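Local structure of suppressor of fused homolog (Drosophila melanogaster, 6LPH) at residues M57-G62 / L108-I113; P69-Y74 / W229-M234. The protein probably binds and sequesters DNA-binding transcription factors; this chain is its N-terminal part, crystallised in complex with Fu. All coordinates share one frame; numbering follows the deposited sequence.

Contact 1. Residues M57-G62 / L108-I113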
loop_
_atom_site.group_PDB
_atom_site.type_symbol
_atom_site.label_atom_id
_atom_site.label_comp_id
_atom_site.label_asym_id
_atom_site.label_seq_id
_atom_site.Cartn_x
_atom_site.Cartn_y
_atom_site.Cartn_z
ATOM N N MET A 57 2.268 -9.594 -0.632
ATOM C CA MET A 57 0.791 -9.536 -0.675
ATOM C C MET A 57 0.248 -10.562 0.297
ATOM O O MET A 57 0.628 -11.738 0.220
ATOM C CB MET A 57 0.313 -9.845 -2.099
ATOM C CG MET A 57 1.013 -8.983 -3.157
ATOM S SD MET A 57 0.206 -9.156 -4.783
ATOM C CE MET A 57 0.870 -10.743 -5.271
ATOM N N TYR A 58 -0.603 -10.132 1.235
ATOM C CA TYR A 58 -1.179 -11.056 2.200
ATOM C C TYR A 58 -2.698 -11.023 2.119
ATOM O O TYR A 58 -3.275 -10.011 1.745
ATOM C CB TYR A 58 -0.771 -10.655 3.632
ATOM C CG TYR A 58 0.671 -10.913 3.980
ATOM C CD1 TYR A 58 1.654 -9.909 3.811
ATOM C CD2 TYR A 58 1.067 -12.156 4.479
ATOM C CE1 TYR A 58 2.987 -10.148 4.127
ATOM C CE2 TYR A 58 2.397 -12.395 4.837
ATOM C CZ TYR A 58 3.346 -11.401 4.663
ATOM O OH TYR A 58 4.659 -11.666 4.992
ATOM N N ASN A 59 -3.326 -12.136 2.488
ATOM C CA ASN A 59 -4.761 -12.161 2.731
ATOM C C ASN A 59 -5.017 -11.861 4.179
ATOM O O ASN A 59 -4.377 -12.459 5.056
ATOM C CB ASN A 59 -5.353 -13.549 2.436
ATOM C CG ASN A 59 -6.865 -13.578 2.624
ATOM O OD1 ASN A 59 -7.583 -12.930 1.886
ATOM N ND2 ASN A 59 -7.344 -14.309 3.618
ATOM N N TYR A 60 -5.949 -10.952 4.445
ATOM C CA TYR A 60 -6.400 -10.734 5.820
ATOM C C TYR A 60 -7.885 -11.115 5.928
ATOM O O TYR A 60 -8.724 -10.457 5.315
ATOM C CB TYR A 60 -6.168 -9.281 6.299
ATOM C CG TYR A 60 -6.426 -9.192 7.788
ATOM C CD1 TYR A 60 -7.637 -8.695 8.283
ATOM C CD2 TYR A 60 -5.462 -9.673 8.716
ATOM C CE1 TYR A 60 -7.886 -8.674 9.681
ATOM C CE2 TYR A 60 -5.710 -9.661 10.088
ATOM C CZ TYR A 60 -6.917 -9.165 10.566
ATOM O OH TYR A 60 -7.157 -9.149 11.935
ATOM N N PRO A 61 -8.216 -12.174 6.711
ATOM C CA PRO A 61 -9.602 -12.637 6.778
ATOM C C PRO A 61 -10.596 -11.618 7.341
ATOM O O PRO A 61 -11.798 -11.706 7.043
ATOM C CB PRO A 61 -9.515 -13.881 7.714
ATOM C CG PRO A 61 -8.101 -14.356 7.588
ATOM C CD PRO A 61 -7.308 -13.062 7.475
ATOM N N GLY A 62 -10.124 -10.685 8.167
ATOM C CA GLY A 62 -11.021 -9.686 8.750
ATOM C C GLY A 62 -11.019 -9.772 10.264
ATOM O O GLY A 62 -10.265 -10.571 10.851
ATOM N N LEU A 108 -6.781 -3.494 0.520
ATOM C CA LEU A 108 -7.741 -3.460 -0.596
ATOM C C LEU A 108 -8.916 -4.439 -0.396
ATOM O O LEU A 108 -8.719 -5.654 -0.327
ATOM C CB LEU A 108 -7.002 -3.716 -1.899
ATOM C CG LEU A 108 -7.908 -3.933 -3.140
ATOM C CD1 LEU A 108 -8.679 -2.668 -3.480
ATOM C CD2 LEU A 108 -7.058 -4.399 -4.328
ATOM N N ALA A 109 -10.135 -3.898 -0.309
ATOM C CA ALA A 109 -11.331 -4.703 -0.049
ATOM C C ALA A 109 -11.550 -5.702 -1.178
ATOM O O ALA A 109 -11.372 -5.381 -2.358
ATOM C CB ALA A 109 -12.568 -3.808 0.131
ATOM N N LYS A 110 -11.886 -6.933 -0.803
ATOM C CA LYS A 110 -12.214 -7.946 -1.780
ATOM C C LYS A 110 -13.530 -7.539 -2.376
ATOM O O LYS A 110 -14.405 -7.031 -1.674
ATOM C CB LYS A 110 -12.312 -9.343 -1.141
ATOM C CG LYS A 110 -10.981 -9.814 -0.548
ATOM C CD LYS A 110 -10.993 -11.302 -0.290
ATOM C CE LYS A 110 -9.764 -11.683 0.520
ATOM N NZ LYS A 110 -9.797 -13.116 0.932
ATOM N N THR A 111 -13.663 -7.751 -3.673
ATOM C CA THR A 111 -14.887 -7.417 -4.384
ATOM C C THR A 111 -15.971 -8.471 -4.098
ATOM O O THR A 111 -15.674 -9.536 -3.549
ATOM C CB THR A 111 -14.609 -7.373 -5.890
ATOM O OG1 THR A 111 -14.081 -8.641 -6.303
ATOM C CG2 THR A 111 -13.606 -6.270 -6.222
ATOM N N GLU A 112 -17.222 -8.182 -4.465
ATOM C CA GLU A 112 -18.299 -9.172 -4.318
ATOM C C GLU A 112 -17.987 -10.441 -5.107
ATOM O O GLU A 112 -18.192 -11.557 -4.610
ATOM C CB GLU A 112 -19.669 -8.601 -4.713
ATOM C CG GLU A 112 -20.422 -7.959 -3.551
ATOM C CD GLU A 112 -19.800 -6.646 -3.084
ATOM O OE1 GLU A 112 -19.328 -6.574 -1.920
ATOM O OE2 GLU A 112 -19.773 -5.685 -3.889
ATOM N N ILE A 113 -17.472 -10.263 -6.322
ATOM C CA ILE A 113 -17.048 -11.385 -7.164
ATOM C C ILE A 113 -16.007 -12.276 -6.451
ATOM O O ILE A 113 -16.187 -13.501 -6.358
ATOM C CB ILE A 113 -16.630 -10.905 -8.591
ATOM C CG1 ILE A 113 -15.278 -11.467 -9.047
ATOM C CG2 ILE A 113 -16.546 -9.382 -8.647
ATOM C CD1 ILE A 113 -15.238 -12.959 -9.280
#

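Contact 2. Residues P69-Y74 / W229-M234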
loop_
_atom_site.group_PDB
_atom_site.type_symbol
_atom_site.label_atom_id
_atom_site.label_comp_id
_atom_site.label_asym_id
_atom_site.label_seq_id
_atom_site.Cartn_x
_atom_site.Cartn_y
_atom_site.Cartn_z
ATOM N N PRO A 69 -13.059 -5.688 7.231
ATOM C CA PRO A 69 -13.583 -6.642 6.270
ATOM C C PRO A 69 -12.414 -7.487 5.721
ATOM O O PRO A 69 -11.232 -7.130 5.913
ATOM C CB PRO A 69 -14.122 -5.718 5.160
ATOM C CG PRO A 69 -13.073 -4.635 5.112
ATOM C CD PRO A 69 -12.754 -4.389 6.585
ATOM N N PRO A 70 -12.729 -8.603 5.059
ATOM C CA PRO A 70 -11.653 -9.350 4.396
ATOM C C PRO A 70 -11.027 -8.493 3.319
ATOM O O PRO A 70 -11.745 -7.752 2.613
ATOM C CB PRO A 70 -12.357 -10.550 3.752
ATOM C CG PRO A 70 -13.809 -10.402 4.043
ATOM C CD PRO A 70 -14.069 -9.215 4.898
ATOM N N HIS A 71 -9.702 -8.578 3.197
ATOM C CA HIS A 71 -9.006 -7.725 2.254
ATOM C C HIS A 71 -7.637 -8.258 1.920
ATOM O O HIS A 71 -7.148 -9.225 2.539
ATOM C CB HIS A 71 -8.947 -6.293 2.780
ATOM C CG HIS A 71 -8.101 -6.110 4.039
ATOM N ND1 HIS A 71 -8.606 -6.247 5.298
ATOM C CD2 HIS A 71 -6.783 -5.708 4.192
ATOM C CE1 HIS A 71 -7.643 -5.982 6.201
ATOM N NE2 HIS A 71 -6.519 -5.670 5.526
ATOM N N TRP A 72 -7.032 -7.629 0.913
ATOM C CA TRP A 72 -5.669 -7.893 0.510
ATOM C C TRP A 72 -4.762 -6.843 1.111
ATOM O O TRP A 72 -5.091 -5.657 1.058
ATOM C CB TRP A 72 -5.605 -7.781 -0.993
ATOM C CG TRP A 72 -6.549 -8.703 -1.736
ATOM C CD1 TRP A 72 -7.626 -8.353 -2.555
ATOM C CD2 TRP A 72 -6.496 -10.151 -1.778
ATOM N NE1 TRP A 72 -8.225 -9.483 -3.102
ATOM C CE2 TRP A 72 -7.599 -10.588 -2.668
ATOM C CE3 TRP A 72 -5.689 -11.106 -1.200
ATOM C CZ2 TRP A 72 -7.844 -11.920 -2.920
ATOM C CZ3 TRP A 72 -5.963 -12.461 -1.469
ATOM C CH2 TRP A 72 -6.997 -12.844 -2.311
ATOM N N HIS A 73 -3.622 -7.244 1.686
ATOM C CA HIS A 73 -2.701 -6.291 2.380
ATOM C C HIS A 73 -1.361 -6.301 1.643
ATOM O O HIS A 73 -0.730 -7.376 1.488
ATOM C CB HIS A 73 -2.547 -6.733 3.816
ATOM C CG HIS A 73 -1.757 -5.794 4.708
ATOM N ND1 HIS A 73 -1.243 -6.211 5.893
ATOM C CD2 HIS A 73 -1.413 -4.447 4.587
ATOM C CE1 HIS A 73 -0.606 -5.189 6.513
ATOM N NE2 HIS A 73 -0.720 -4.098 5.737
ATOM N N TYR A 74 -0.966 -5.140 1.124
ATOM C CA TYR A 74 0.263 -5.007 0.344
ATOM C C TYR A 74 1.327 -4.284 1.159
ATOM O O TYR A 74 1.003 -3.300 1.815
ATOM C CB TYR A 74 -0.018 -4.159 -0.890
ATOM C CG TYR A 74 -1.061 -4.834 -1.771
ATOM C CD1 TYR A 74 -2.422 -4.702 -1.500
ATOM C CD2 TYR A 74 -0.668 -5.650 -2.822
ATOM C CE1 TYR A 74 -3.396 -5.328 -2.343
ATOM C CE2 TYR A 74 -1.634 -6.268 -3.681
ATOM C CZ TYR A 74 -2.994 -6.111 -3.392
ATOM O OH TYR A 74 -3.956 -6.733 -4.166
ATOM N N TRP A 229 -9.515 -0.169 10.295
ATOM C CA TRP A 229 -8.205 -0.277 9.645
ATOM C C TRP A 229 -8.099 0.378 8.306
ATOM O O TRP A 229 -7.128 0.129 7.582
ATOM C CB TRP A 229 -7.801 -1.733 9.503
ATOM C CG TRP A 229 -7.377 -2.388 10.786
ATOM C CD1 TRP A 229 -7.539 -1.926 12.097
ATOM C CD2 TRP A 229 -6.755 -3.703 10.915
ATOM N NE1 TRP A 229 -7.056 -2.837 12.994
ATOM C CE2 TRP A 229 -6.568 -3.929 12.355
ATOM C CE3 TRP A 229 -6.349 -4.686 10.010
ATOM C CZ2 TRP A 229 -5.985 -5.098 12.847
ATOM C CZ3 TRP A 229 -5.753 -5.860 10.519
ATOM C CH2 TRP A 229 -5.586 -6.055 11.900
ATOM N N LEU A 230 -9.086 1.217 7.972
ATOM C CA LEU A 230 -9.037 2.074 6.775
ATOM C C LEU A 230 -8.775 1.265 5.498
ATOM O O LEU A 230 -7.857 1.537 4.740
ATOM C CB LEU A 230 -8.017 3.214 6.964
ATOM C CG LEU A 230 -8.409 4.258 8.029
ATOM C CD1 LEU A 230 -7.246 5.178 8.403
ATOM C CD2 LEU A 230 -9.637 5.064 7.607
ATOM N N VAL A 231 -9.596 0.247 5.281
ATOM C CA VAL A 231 -9.504 -0.547 4.082
ATOM C C VAL A 231 -10.083 0.269 2.928
ATOM O O VAL A 231 -11.155 0.874 3.052
ATOM C CB VAL A 231 -10.268 -1.877 4.254
ATOM C CG1 VAL A 231 -10.394 -2.636 2.920
ATOM C CG2 VAL A 231 -9.582 -2.729 5.327
ATOM N N THR A 232 -9.371 0.284 1.814
ATOM C CA THR A 232 -9.885 0.948 0.600
ATOM C C THR A 232 -10.782 0.031 -0.240
ATOM O O THR A 232 -10.351 -1.061 -0.625
ATOM C CB THR A 232 -8.715 1.404 -0.279
ATOM O OG1 THR A 232 -7.898 2.303 0.471
ATOM C CG2 THR A 232 -9.212 2.087 -1.581
ATOM N N ASN A 233 -12.021 0.488 -0.516
ATOM C CA ASN A 233 -12.961 -0.232 -1.368
ATOM C C ASN A 233 -13.131 0.556 -2.682
ATOM O O ASN A 233 -13.731 1.624 -2.683
ATOM C CB ASN A 233 -14.325 -0.413 -0.658
ATOM C CG ASN A 233 -15.419 -0.871 -1.609
ATOM O OD1 ASN A 233 -15.150 -1.443 -2.666
ATOM N ND2 ASN A 233 -16.683 -0.585 -1.244
ATOM N N MET A 234 -12.569 0.054 -3.776
ATOM C CA MET A 234 -12.566 0.808 -5.058
ATOM C C MET A 234 -13.967 1.036 -5.632
ATOM O O MET A 234 -14.151 1.903 -6.489
ATOM C CB MET A 234 -11.650 0.144 -6.097
ATOM C CG MET A 234 -10.186 0.029 -5.624
ATOM S SD MET A 234 -9.393 1.644 -5.290
ATOM C CE MET A 234 -9.405 2.317 -6.953
#

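Contact 1. Residues M57-G62 / L108-I113
Lys110 reaches Asn59 on a nearly straight side chain. Its CG lies beside the backbone N and opposite the carbonyl carbon (chi1 -63°), and the chain is extended from there to NZ. On Asn59 the CG is trans to the backbone N (chi1 -177°), and chi2 of 66° turns OD1, rather than ND2, to the lysine. The two side chains meet at about a right angle. Lys110 NZ gives a hydrogen bond to Asn59 OD1, modelled at 2.4 Å. That is very short, and the position of OD1 is doubtful. Asn59 ND2 stays farther off, 3.8 Å from Lys110 NZ. The CA atoms of Asn59 and Lys110 are 9.7 Å apart, so only the ends of the side chains meet. The gap is bridged over Trp72 of the intervening strand. Lys110 makes a cation-pi contact with the Trp72 ring, and Asn59 rests on the same side of that ring. Lys110 NZ has a second polar partner in Gln126 OE1. With an alanine at Asn59 the carboxamide would be gone, and the ammonium group would probably lose one of its acceptors, with a gap left beside Trp72. Just after Lys110 the chain turns into helix 112-120. Thr111 is its N-cap, and Glu114 bonds back to the backbone N of Thr111, as in a capping box. Glu114 also bonds to Trp72 NE1, so the first turn of the helix probably steadies the indole under the lysine. The whole is a cross-strand arrangement in an antiparallel part of a mixed sheet: Asn59, near the end of strand 54-60, and Lys110, just past the end of strand 97-109, join over an aromatic side chain of strand 71-77, which runs between them.

Contact 2. Residues P69-Y74 / W229-M234
Val231 sets one methyl over the imidazole of His71. Its CG1 is trans to the backbone N (chi1 170°), which puts CG2 beside that N and over the ring. CG2 lies 3.8 Å from the centroid of the His71 ring, a CH-pi contact displaced toward ND1. CG1 takes the other end of the side chain and packs 3.9 Å from His71 CB. Pro69 closes in with its own ring, its CD lying 3.8 Å from Val231 CG2. The histidine holds a tight rotamer: CG sits between the backbone N and the carbonyl carbon (chi1 66°). This folds the ring back to Pro69, and His71 ND1 donates to Pro69 O at 2.8 Å, nearly straight and in the ring plane. Here the start of strand 71-77, in the mixed sheet of the N-terminal Sufu region, meets the irregular loop between helices 201-219 and 240-243. His71 NE2 bonds to Arg107 of the neighbouring strand, so both ring nitrogens are engaged and the ring is held against turning. Trp229 comes to the edge of the imidazole, with its CE3 4.2 Å from His71 CE1. The indole also meets the ring of Tyr60, their planes inclined at about 40°.

How the contacts relate
The centres of the two contacts are about 6 Å apart, on the same side of the chain's centre. Along the chain the segments alternate: 57-62, 69-74, 108-113, then 229-234. Strands 54-60, 71-77 and 97-109 are successive in sequence and adjacent in one sheet, with 71-77 in the middle. Contact 1 spans this middle strand, and contact 2 adds a loop from much later in the chain. Backbone bonds tie them: Tyr58 N probably bonds to His73 O, and Leu108 N to Trp72 O. Met57, in the same strand as Asn59, packs on an apolar side chain of the bound peptide, which places this strand close to the peptide site.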